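Local coordinates for protein Hpr(Ser) kinase (Coxiella burnetii, PDB 3TQF) that probably phosphorylates the phosphocarrier protein HPr on a serine at the expense of ATP and removes that phosphate again, at residues 11-17 / 90-95; 23-29 / 101-106; 44-50 / 60-64; 52-58 / 123-128. All coordinates share one frame; numbering follows the deposited sequence.

Contact 1. Residues 11-17 / 90-95; sequences FLVIDKM and VNQHEV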
# COMPACT_ATOMS: atom_id res chain seq x y z
N PHE A 11 5.86 9.60 -17.40
CA PHE A 11 4.67 10.31 -17.84
C PHE A 11 3.46 9.40 -17.73
O PHE A 11 3.39 8.36 -18.39
CB PHE A 11 4.85 10.80 -19.28
CG PHE A 11 3.82 11.80 -19.74
CD1 PHE A 11 3.37 12.81 -18.90
CD2 PHE A 11 3.34 11.76 -21.03
CE1 PHE A 11 2.44 13.73 -19.33
CE2 PHE A 11 2.41 12.69 -21.48
CZ PHE A 11 1.95 13.67 -20.62
N LEU A 12 2.52 9.79 -16.88
CA LEU A 12 1.32 9.00 -16.60
C LEU A 12 0.09 9.87 -16.81
O LEU A 12 0.15 11.09 -16.66
CB LEU A 12 1.35 8.50 -15.16
CG LEU A 12 2.60 7.71 -14.73
CD1 LEU A 12 2.92 7.96 -13.28
CD2 LEU A 12 2.41 6.23 -14.99
N VAL A 13 -1.03 9.24 -17.17
CA VAL A 13 -2.31 9.91 -17.15
C VAL A 13 -3.00 9.55 -15.84
O VAL A 13 -3.23 8.37 -15.56
CB VAL A 13 -3.19 9.52 -18.35
CG1 VAL A 13 -4.52 10.26 -18.30
CG2 VAL A 13 -2.46 9.83 -19.66
N ILE A 14 -3.30 10.57 -15.03
CA ILE A 14 -3.93 10.41 -13.73
C ILE A 14 -5.11 11.37 -13.61
O ILE A 14 -4.92 12.58 -13.63
CB ILE A 14 -2.97 10.73 -12.58
CG1 ILE A 14 -1.68 9.91 -12.70
CG2 ILE A 14 -3.65 10.47 -11.25
CD1 ILE A 14 -0.61 10.28 -11.67
N ASP A 15 -6.31 10.81 -13.49
CA ASP A 15 -7.54 11.59 -13.37
C ASP A 15 -7.65 12.60 -14.51
O ASP A 15 -7.92 13.77 -14.28
CB ASP A 15 -7.59 12.29 -12.00
CG ASP A 15 -8.96 12.90 -11.70
OD1 ASP A 15 -9.97 12.40 -12.23
OD2 ASP A 15 -9.01 13.87 -10.92
N LYS A 16 -7.41 12.14 -15.74
CA LYS A 16 -7.44 12.97 -16.95
C LYS A 16 -6.23 13.91 -17.12
O LYS A 16 -6.10 14.56 -18.15
CB LYS A 16 -8.73 13.80 -17.06
CG LYS A 16 -10.04 13.01 -16.92
CD LYS A 16 -10.58 12.52 -18.27
CE LYS A 16 -12.10 12.69 -18.39
NZ LYS A 16 -12.85 12.28 -17.16
N MSE A 17 -5.35 13.98 -16.11
CA MSE A 17 -4.19 14.87 -16.13
C MSE A 17 -2.92 14.12 -16.55
O MSE A 17 -2.52 13.16 -15.90
CB MSE A 17 -3.94 15.45 -14.74
CG MSE A 17 -5.13 16.08 -14.05
SE MSE A 17 -5.35 17.95 -14.51
CE MSE A 17 -6.35 17.73 -16.17
N VAL A 90 -1.33 4.39 -22.91
CA VAL A 90 -1.78 5.39 -23.88
C VAL A 90 -0.57 5.89 -24.66
O VAL A 90 0.51 6.03 -24.09
CB VAL A 90 -2.52 6.55 -23.16
CG1 VAL A 90 -2.06 7.89 -23.67
CG2 VAL A 90 -4.03 6.39 -23.30
N ASN A 91 -0.74 6.15 -25.95
CA ASN A 91 0.40 6.54 -26.80
C ASN A 91 0.79 8.02 -26.68
O ASN A 91 1.94 8.37 -26.93
CB ASN A 91 0.19 6.13 -28.27
CG ASN A 91 -0.96 6.86 -28.94
OD1 ASN A 91 -1.74 7.56 -28.30
ND2 ASN A 91 -1.07 6.68 -30.26
N GLN A 92 -0.16 8.88 -26.32
CA GLN A 92 0.13 10.29 -26.05
C GLN A 92 -0.93 10.96 -25.18
O GLN A 92 -2.01 10.42 -24.98
CB GLN A 92 0.30 11.07 -27.36
CG GLN A 92 -0.86 10.96 -28.33
CD GLN A 92 -0.76 11.96 -29.47
OE1 GLN A 92 0.03 11.79 -30.39
NE2 GLN A 92 -1.59 13.00 -29.41
N HIS A 93 -0.59 12.14 -24.67
CA HIS A 93 -1.50 12.92 -23.84
C HIS A 93 -0.90 14.29 -23.58
O HIS A 93 0.32 14.45 -23.62
CB HIS A 93 -1.76 12.20 -22.51
CG HIS A 93 -2.96 12.70 -21.77
ND1 HIS A 93 -2.91 13.80 -20.93
CD2 HIS A 93 -4.23 12.25 -21.73
CE1 HIS A 93 -4.11 14.00 -20.42
NE2 HIS A 93 -4.93 13.08 -20.88
N GLU A 94 -1.75 15.28 -23.32
CA GLU A 94 -1.30 16.63 -22.99
C GLU A 94 -0.64 16.63 -21.61
O GLU A 94 -1.06 15.90 -20.72
CB GLU A 94 -2.48 17.62 -23.03
CG GLU A 94 -2.18 19.01 -22.43
CD GLU A 94 -3.20 20.08 -22.83
OE1 GLU A 94 -4.39 19.73 -23.05
OE2 GLU A 94 -2.82 21.27 -22.91
N VAL A 95 0.40 17.45 -21.45
CA VAL A 95 1.08 17.62 -20.18
C VAL A 95 0.35 18.67 -19.37
O VAL A 95 0.21 19.80 -19.82
CB VAL A 95 2.53 18.09 -20.39
CG1 VAL A 95 3.23 18.35 -19.05
CG2 VAL A 95 3.31 17.08 -21.21

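Contact 2. Residues 23-29 / 101-106; sequences GEANIGK and LVKPEK. With PO4 (phosphate ion), chain C.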
# COMPACT_ATOMS: atom_id res chain seq x y z
N GLY A 23 12.64 12.97 -10.06
CA GLY A 23 13.30 12.80 -8.77
C GLY A 23 14.67 12.17 -8.89
O GLY A 23 15.09 11.78 -9.98
N GLU A 24 15.37 12.06 -7.76
CA GLU A 24 16.68 11.41 -7.72
C GLU A 24 16.58 9.95 -8.11
O GLU A 24 15.48 9.39 -8.18
CB GLU A 24 17.29 11.50 -6.32
CG GLU A 24 17.66 12.90 -5.88
CD GLU A 24 18.27 12.94 -4.49
OE1 GLU A 24 19.05 12.02 -4.15
OE2 GLU A 24 17.98 13.89 -3.73
N ALA A 25 17.73 9.33 -8.38
CA ALA A 25 17.77 7.93 -8.75
C ALA A 25 17.48 7.03 -7.55
O ALA A 25 17.82 7.36 -6.41
CB ALA A 25 19.12 7.58 -9.35
N ASN A 26 16.82 5.90 -7.83
CA ASN A 26 16.59 4.84 -6.84
C ASN A 26 15.82 5.31 -5.60
O ASN A 26 16.26 5.13 -4.47
CB ASN A 26 17.93 4.19 -6.46
CG ASN A 26 17.76 2.80 -5.83
OD1 ASN A 26 16.65 2.25 -5.77
ND2 ASN A 26 18.87 2.23 -5.36
N ILE A 27 14.66 5.91 -5.85
CA ILE A 27 13.73 6.30 -4.79
C ILE A 27 12.35 5.64 -4.94
O ILE A 27 11.49 5.82 -4.09
CB ILE A 27 13.55 7.83 -4.72
CG1 ILE A 27 12.90 8.38 -5.99
CG2 ILE A 27 14.90 8.51 -4.47
CD1 ILE A 27 12.76 9.88 -6.02
N GLY A 28 12.14 4.87 -6.01
CA GLY A 28 10.88 4.17 -6.23
C GLY A 28 9.93 4.82 -7.22
O GLY A 28 8.71 4.65 -7.11
N LYS A 29 10.47 5.56 -8.19
CA LYS A 29 9.67 6.20 -9.24
C LYS A 29 8.96 5.18 -10.11
O LYS A 29 7.75 5.26 -10.31
CB LYS A 29 10.55 7.07 -10.14
CG LYS A 29 11.13 8.30 -9.48
CD LYS A 29 12.06 9.06 -10.44
CE LYS A 29 13.37 8.32 -10.65
NZ LYS A 29 14.31 9.03 -11.57
N LEU A 101 9.54 14.73 -6.98
CA LEU A 101 9.64 14.03 -5.69
C LEU A 101 10.94 14.40 -5.02
O LEU A 101 12.00 14.16 -5.57
CB LEU A 101 9.58 12.52 -5.89
CG LEU A 101 8.32 11.93 -6.53
CD1 LEU A 101 8.52 10.45 -6.78
CD2 LEU A 101 7.10 12.17 -5.67
N VAL A 102 10.85 14.98 -3.83
CA VAL A 102 12.00 15.52 -3.12
C VAL A 102 12.16 14.85 -1.77
O VAL A 102 11.17 14.51 -1.12
CB VAL A 102 11.83 17.03 -2.89
CG1 VAL A 102 13.01 17.60 -2.10
CG2 VAL A 102 11.69 17.75 -4.22
N LYS A 103 13.41 14.66 -1.34
CA LYS A 103 13.69 14.10 -0.03
C LYS A 103 13.34 15.16 1.00
O LYS A 103 13.72 16.32 0.83
CB LYS A 103 15.17 13.72 0.11
CG LYS A 103 15.71 12.75 -0.96
CD LYS A 103 15.64 11.29 -0.54
CE LYS A 103 16.46 10.41 -1.48
NZ LYS A 103 17.93 10.55 -1.27
N PRO A 104 12.63 14.78 2.07
CA PRO A 104 12.20 15.74 3.09
C PRO A 104 13.27 16.71 3.55
O PRO A 104 12.97 17.89 3.76
CB PRO A 104 11.77 14.83 4.24
CG PRO A 104 11.26 13.61 3.57
CD PRO A 104 12.08 13.44 2.33
N GLU A 105 14.50 16.23 3.71
CA GLU A 105 15.60 17.07 4.23
C GLU A 105 15.97 18.19 3.26
O GLU A 105 16.41 19.27 3.68
CB GLU A 105 16.87 16.24 4.52
CG GLU A 105 16.64 14.80 4.97
CD GLU A 105 16.61 13.82 3.80
OE1 GLU A 105 17.66 13.66 3.14
OE2 GLU A 105 15.54 13.23 3.55
N LYS A 106 15.81 17.94 1.96
CA LYS A 106 16.18 18.89 0.90
C LYS A 106 15.00 19.76 0.47
O LYS A 106 15.13 20.59 -0.43
CB LYS A 106 16.74 18.13 -0.30
CG LYS A 106 18.00 17.31 0.01
CD LYS A 106 18.22 16.18 -0.99
CE LYS A 106 19.23 15.17 -0.45
NZ LYS A 106 19.50 14.08 -1.43
P PO4 C . 13.51 4.51 -9.43
O1 PO4 C . 13.10 5.79 -8.76
O2 PO4 C . 14.94 4.62 -9.91
O3 PO4 C . 13.37 3.37 -8.44
O4 PO4 C . 12.60 4.24 -10.60
O HOH W 1 15.62 15.08 -3.23

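Contact 3. Residues 44-50 / 60-64; sequences VCDDVID and GSCPS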
# COMPACT_ATOMS: atom_id res chain seq x y z
N VAL A 44 2.02 6.50 -19.96
CA VAL A 44 2.39 7.01 -21.27
C VAL A 44 3.81 6.54 -21.56
O VAL A 44 4.05 5.91 -22.60
CB VAL A 44 2.29 8.54 -21.35
CG1 VAL A 44 2.47 9.00 -22.79
CG2 VAL A 44 0.96 9.01 -20.83
N CYS A 45 4.75 6.83 -20.66
CA CYS A 45 6.13 6.40 -20.86
C CYS A 45 6.99 6.38 -19.59
O CYS A 45 6.80 7.19 -18.68
CB CYS A 45 6.80 7.32 -21.88
SG CYS A 45 8.13 6.51 -22.79
N ASP A 46 7.93 5.45 -19.55
CA ASP A 46 8.92 5.34 -18.48
C ASP A 46 10.19 6.03 -18.94
O ASP A 46 10.50 6.05 -20.14
CB ASP A 46 9.20 3.87 -18.17
CG ASP A 46 9.70 3.63 -16.74
OD1 ASP A 46 9.08 4.14 -15.77
OD2 ASP A 46 10.71 2.89 -16.58
N ASP A 47 10.93 6.61 -17.99
CA ASP A 47 12.26 7.19 -18.23
C ASP A 47 12.33 8.43 -19.13
O ASP A 47 12.68 9.50 -18.65
CB ASP A 47 13.24 6.13 -18.77
CG ASP A 47 14.67 6.66 -18.85
OD1 ASP A 47 15.11 7.33 -17.89
OD2 ASP A 47 15.35 6.42 -19.88
N VAL A 48 12.02 8.29 -20.42
CA VAL A 48 12.18 9.39 -21.38
C VAL A 48 10.90 9.64 -22.18
O VAL A 48 10.18 8.71 -22.51
CB VAL A 48 13.34 9.12 -22.34
CG1 VAL A 48 13.38 10.15 -23.46
CG2 VAL A 48 14.65 9.13 -21.59
N ILE A 49 10.64 10.92 -22.48
CA ILE A 49 9.41 11.34 -23.16
C ILE A 49 9.74 12.23 -24.35
O ILE A 49 10.52 13.16 -24.22
CB ILE A 49 8.52 12.18 -22.23
CG1 ILE A 49 8.38 11.54 -20.86
CG2 ILE A 49 7.14 12.36 -22.82
CD1 ILE A 49 7.88 12.51 -19.83
N ASP A 50 9.12 11.95 -25.50
CA ASP A 50 9.17 12.89 -26.62
C ASP A 50 8.11 13.97 -26.39
O ASP A 50 6.98 13.65 -26.01
CB ASP A 50 8.91 12.18 -27.95
CG ASP A 50 10.00 11.19 -28.31
OD1 ASP A 50 10.93 10.97 -27.50
OD2 ASP A 50 9.92 10.62 -29.42
N GLY A 60 2.94 15.00 -24.88
CA GLY A 60 4.03 14.09 -24.56
C GLY A 60 3.74 12.70 -25.10
O GLY A 60 2.66 12.16 -24.90
N SER A 61 4.73 12.12 -25.79
CA SER A 61 4.57 10.82 -26.42
C SER A 61 5.79 9.94 -26.18
O SER A 61 6.91 10.44 -26.08
CB SER A 61 4.34 10.99 -27.92
OG SER A 61 5.13 12.05 -28.42
N CYS A 62 5.56 8.64 -26.09
CA CYS A 62 6.61 7.66 -25.82
C CYS A 62 7.14 7.17 -27.16
O CYS A 62 6.36 6.90 -28.06
CB CYS A 62 6.02 6.49 -25.03
SG CYS A 62 7.21 5.37 -24.21
N PRO A 63 8.47 7.07 -27.30
CA PRO A 63 9.00 6.48 -28.53
C PRO A 63 8.70 4.99 -28.59
O PRO A 63 8.59 4.35 -27.55
CB PRO A 63 10.51 6.75 -28.44
CG PRO A 63 10.80 6.99 -27.01
CD PRO A 63 9.53 7.44 -26.35
N SER A 64 8.56 4.45 -29.80
CA SER A 64 8.25 3.03 -30.01
C SER A 64 9.27 2.12 -29.31
O SER A 64 10.23 2.59 -28.71
CB SER A 64 8.24 2.69 -31.51
OG SER A 64 7.50 3.63 -32.27

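Contact 4. Residues 52-58 / 123-128; sequences KQENNQL and ILGINV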
# COMPACT_ATOMS: atom_id res chain seq x y z
N LYS A 52 6.24 17.71 -27.93
CA LYS A 52 5.97 18.55 -29.09
C LYS A 52 4.80 19.50 -28.84
O LYS A 52 4.01 19.29 -27.93
CB LYS A 52 5.68 17.69 -30.33
CG LYS A 52 4.44 16.82 -30.20
CD LYS A 52 4.17 16.02 -31.47
CE LYS A 52 3.02 15.03 -31.27
NZ LYS A 52 2.67 14.29 -32.52
N GLN A 53 4.71 20.55 -29.66
CA GLN A 53 3.61 21.51 -29.59
C GLN A 53 2.66 21.34 -30.76
O GLN A 53 3.06 21.44 -31.92
CB GLN A 53 4.14 22.94 -29.54
CG GLN A 53 4.19 23.52 -28.15
CD GLN A 53 4.79 24.91 -28.12
OE1 GLN A 53 4.53 25.74 -29.00
NE2 GLN A 53 5.59 25.19 -27.09
N GLU A 54 1.38 21.09 -30.46
CA GLU A 54 0.34 20.96 -31.48
C GLU A 54 -0.96 21.62 -31.00
O GLU A 54 -1.59 21.15 -30.05
CB GLU A 54 0.07 19.49 -31.79
CG GLU A 54 1.20 18.81 -32.55
CD GLU A 54 0.83 17.41 -33.03
OE1 GLU A 54 0.16 16.67 -32.28
OE2 GLU A 54 1.21 17.05 -34.17
N ASN A 55 -1.34 22.72 -31.67
CA ASN A 55 -2.58 23.45 -31.36
C ASN A 55 -2.58 24.07 -29.96
O ASN A 55 -3.55 23.91 -29.20
CB ASN A 55 -3.81 22.54 -31.53
CG ASN A 55 -3.84 21.84 -32.89
OD1 ASN A 55 -3.83 22.49 -33.94
ND2 ASN A 55 -3.89 20.51 -32.86
N ASN A 56 -1.50 24.76 -29.62
CA ASN A 56 -1.31 25.33 -28.28
C ASN A 56 -1.46 24.28 -27.17
O ASN A 56 -2.04 24.55 -26.11
CB ASN A 56 -2.26 26.52 -28.06
CG ASN A 56 -2.03 27.65 -29.06
OD1 ASN A 56 -0.90 28.12 -29.23
ND2 ASN A 56 -3.10 28.09 -29.71
N GLN A 57 -0.94 23.09 -27.43
CA GLN A 57 -0.88 22.03 -26.42
C GLN A 57 0.52 21.44 -26.38
O GLN A 57 1.12 21.17 -27.43
CB GLN A 57 -1.87 20.92 -26.74
CG GLN A 57 -3.32 21.32 -26.70
CD GLN A 57 -4.25 20.11 -26.68
OE1 GLN A 57 -4.23 19.28 -27.60
NE2 GLN A 57 -5.05 19.99 -25.63
N LEU A 58 1.03 21.24 -25.17
CA LEU A 58 2.26 20.48 -24.97
C LEU A 58 1.86 19.02 -24.87
O LEU A 58 1.31 18.59 -23.86
CB LEU A 58 2.97 20.94 -23.70
CG LEU A 58 4.30 20.26 -23.37
CD1 LEU A 58 5.33 20.49 -24.46
CD2 LEU A 58 4.81 20.77 -22.04
N ILE A 123 8.47 24.22 -20.08
CA ILE A 123 8.68 23.09 -20.98
C ILE A 123 8.36 23.54 -22.41
O ILE A 123 7.21 23.77 -22.76
CB ILE A 123 7.80 21.89 -20.59
CG1 ILE A 123 7.92 21.60 -19.09
CG2 ILE A 123 8.20 20.66 -21.40
CD1 ILE A 123 7.23 20.34 -18.62
N LEU A 124 9.40 23.69 -23.22
CA LEU A 124 9.27 24.25 -24.56
C LEU A 124 8.48 25.56 -24.55
O LEU A 124 7.60 25.77 -25.38
CB LEU A 124 8.62 23.24 -25.52
CG LEU A 124 9.39 21.93 -25.70
CD1 LEU A 124 8.65 21.00 -26.65
CD2 LEU A 124 10.80 22.20 -26.19
N GLY A 125 8.81 26.42 -23.59
CA GLY A 125 8.21 27.75 -23.49
C GLY A 125 6.80 27.80 -22.94
O GLY A 125 6.16 28.84 -22.97
N ILE A 126 6.30 26.67 -22.43
CA ILE A 126 4.96 26.61 -21.86
C ILE A 126 5.06 26.45 -20.35
O ILE A 126 5.87 25.67 -19.86
CB ILE A 126 4.15 25.46 -22.49
CG1 ILE A 126 3.80 25.81 -23.94
CG2 ILE A 126 2.88 25.18 -21.70
CD1 ILE A 126 2.91 24.81 -24.64
N ASN A 127 4.25 27.21 -19.62
CA ASN A 127 4.23 27.14 -18.17
C ASN A 127 3.45 25.93 -17.72
O ASN A 127 2.23 25.89 -17.87
CB ASN A 127 3.58 28.39 -17.57
CG ASN A 127 4.43 29.63 -17.74
OD1 ASN A 127 5.53 29.56 -18.28
ND2 ASN A 127 3.93 30.77 -17.28
N VAL A 128 4.15 24.95 -17.17
CA VAL A 128 3.52 23.79 -16.57
C VAL A 128 3.63 23.92 -15.05
O VAL A 128 4.73 24.11 -14.52
CB VAL A 128 4.19 22.49 -17.03
CG1 VAL A 128 3.57 21.29 -16.32
CG2 VAL A 128 4.07 22.35 -18.54

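Contact 1. Residues 11-17 / 90-95
His-93, the residue that presses on Val-13, has its ring tied down by a bond from ND1 to the carbonyl O of Glu-94, 2.8 Å long. The donor sits in the carbonyl plane on a lone pair, and the acceptor lies close to the ring plane, so rotation of the imidazole is restricted. Its CG is anti to the backbone N (chi1 -163°), which swings the ring over strand 11-14. Val-13 lies against one face: CG2 makes a CH-pi contact 3.9 Å from the His-93 ring centroid, and CG1 lies over the same ring nearer its rim, 3.8 Å from NE2. The far edge of the imidazole looks at the type I' turn of Ile-14 to Met-17, with CE1 and NE2 both near Lys-16 O but no hydrogen bond there.

Phe-11 is on the same side of its strand as Val-13. Its ring edge meets backbone: CE2 is 3.5 Å from His-93 O, in the ring plane, and CZ is 3.7 Å from Glu-94 O. CZ also touches CG2 of Val-95 at 3.7 Å. Leu-20 and Val-44 also pack on Phe-11.

The two strands run nearly at right angles (83°) with axes 8.2 Å apart, so they are layered and not paired. No hydrogen bond joins the segments; apolar contacts and ring edges against carbonyl oxygens fill the interface, while the bond to Glu-94 O, which uses ND1 as donor, sets the imidazole face that Val-13 packs on.

Contact 2. Residues 23-29 / 101-106
One carboxylate, that of Glu-24, draws in two lysines of segment 101-106 and a bridging water. Lys-106 NZ approaches head-on along an extended chain and takes the syn lone pair of OE2 at 2.8 Å. Lys-103 crosses at about a right angle, and its NZ makes a weak salt bridge to Glu-24 OE1 at 3.4 Å. The water donates to Glu-24 OE2 and accepts from the backbone N of Lys-103, so side chain and backbone are both joined to the acid. Next to the salt bridges, the Ile-27 side chain divides its branches: CD1 rests 4.1 Å from Leu-101 CB, and CG2 lies 3.9 Å from Lys-103 CE.

The same loop holds a phosphate ion, probably from the crystallisation liquor. Backbone amides grip it: Lys-29 N bonds phosphate O1 at 2.7 Å, and Asn-26, Gly-28 and Ser-30 add theirs. Lys-29 NZ reaches back instead to Gly-23 O, 3.3 Å, from above the carbonyl plane. Asn-26 OD1 meets Arg-139 of the second subunit. A strand, a glycine-bearing loop with amides turned on phosphate and then a helix, here opening at the Gly-28 N-cap, are consistent with the P-loop (Walker A) of a nucleotide-binding kinase.

Contact 3. Residues 44-50 / 60-64
The covalent link comes first: Cys-45 SG and Cys-62 SG form a disulfide of 2.0 Å, right-handed with chi3 at 50°. Both sulfurs stand anti to their own backbone N (chi1 -152° for Cys-45), which lets the two side chains meet between the end of strand 42-45 and the residue just past strand 58-61.

Backbone hydrogen bonds form the second group. Asp-50 and Ser-61 are an antiparallel hydrogen-bonded pair, with Asp-50 N to Ser-61 O and Ser-61 N to Asp-50 O each 2.7 Å; the second is the straighter, at 170°. Asp-50 O also accepts a weak bond from Ser-61 OG, and Gly-60 CA offers it a CA-H...O contact of 3.3 Å. This pair belongs to the beta hairpin of strands 48-53 and 58-61. Close by, Val-44 and Cys-45 make a classic beta bulge, both facing Phe-11 of strand 10-14.

The remaining contacts are van der Waals. The ring of Pro-63 lies beside the disulfide, CD being 3.9 Å from Cys-45 SG, while its CD and CG run past the Asp-50 carboxylate, each 4.0 Å from OD1. Elsewhere, Ile-49 CG2 rests 4.0 Å from Gly-60 CA. Val-44 CG1 approaches Gly-60 O, and Ile-49 packs on Phe-11.

Contact 4. Residues 52-58 / 123-128
Two hairpin ends meet here: the type I' turn of Ile-123 to Ile-126, which joins strands 117-123 and 126-134, and the loop between strands 48-53 and 58-61. Leu-58 makes the largest share of the contact. Its CG is anti to the backbone N (chi1 -179°), which sends the two methyls across into the turn. CD2 lies 3.5 Å from Ile-123 CG2 and also reaches Val-128 CG2, at 3.9 Å; CD1 touches Leu-124 CD1 at 4.0 Å, the two leucines crossing at about a right angle. The base of the same side chain is covered too, with Ile-126 CD1 4.0 Å from Leu-58 CB.

Gln-53, solvent-exposed, lies against Ile-126. Its chain is extended beyond CG and meets Ile-126 from the opposite direction, so that the amide NE2 lies 3.7 Å from Ile-126 CD1. NE2 also comes near the carbonyl O of Leu-124, but the angle is too poor for a hydrogen bond, and no hydrogen bond joins the segments.

Strand 92-102 runs beside both: Leu-58 is backbone-bonded to Val-95, whose side chain also touches Val-128. Leu-51 and strand 5-8, through Trp-7 and Gln-5, pack on Ile-123 and Leu-124.

How the contacts relate
All four contacts reach the same mixed sheet, in which strand 92-102 carries segments of contacts 1 and 2 and lies next to contact 4. Contacts 1, 3 and 4 are partly buried, contact 1 lying nearest the middle of the chain, whereas contact 2 is on the surface about 22 Å from contact 1, centre to centre. Phe-11 ties contact 1 to contact 3 through backbone bonds with Val-44 and Cys-45; strand 48-53 serves both 3 and 4. Chemistry follows place: contacts 1 and 4 rely on side-chain packing, contact 3 adds a disulfide and strand pairing, and contact 2 is joined largely by charge and a water, beside a phosphate held by one of its segments.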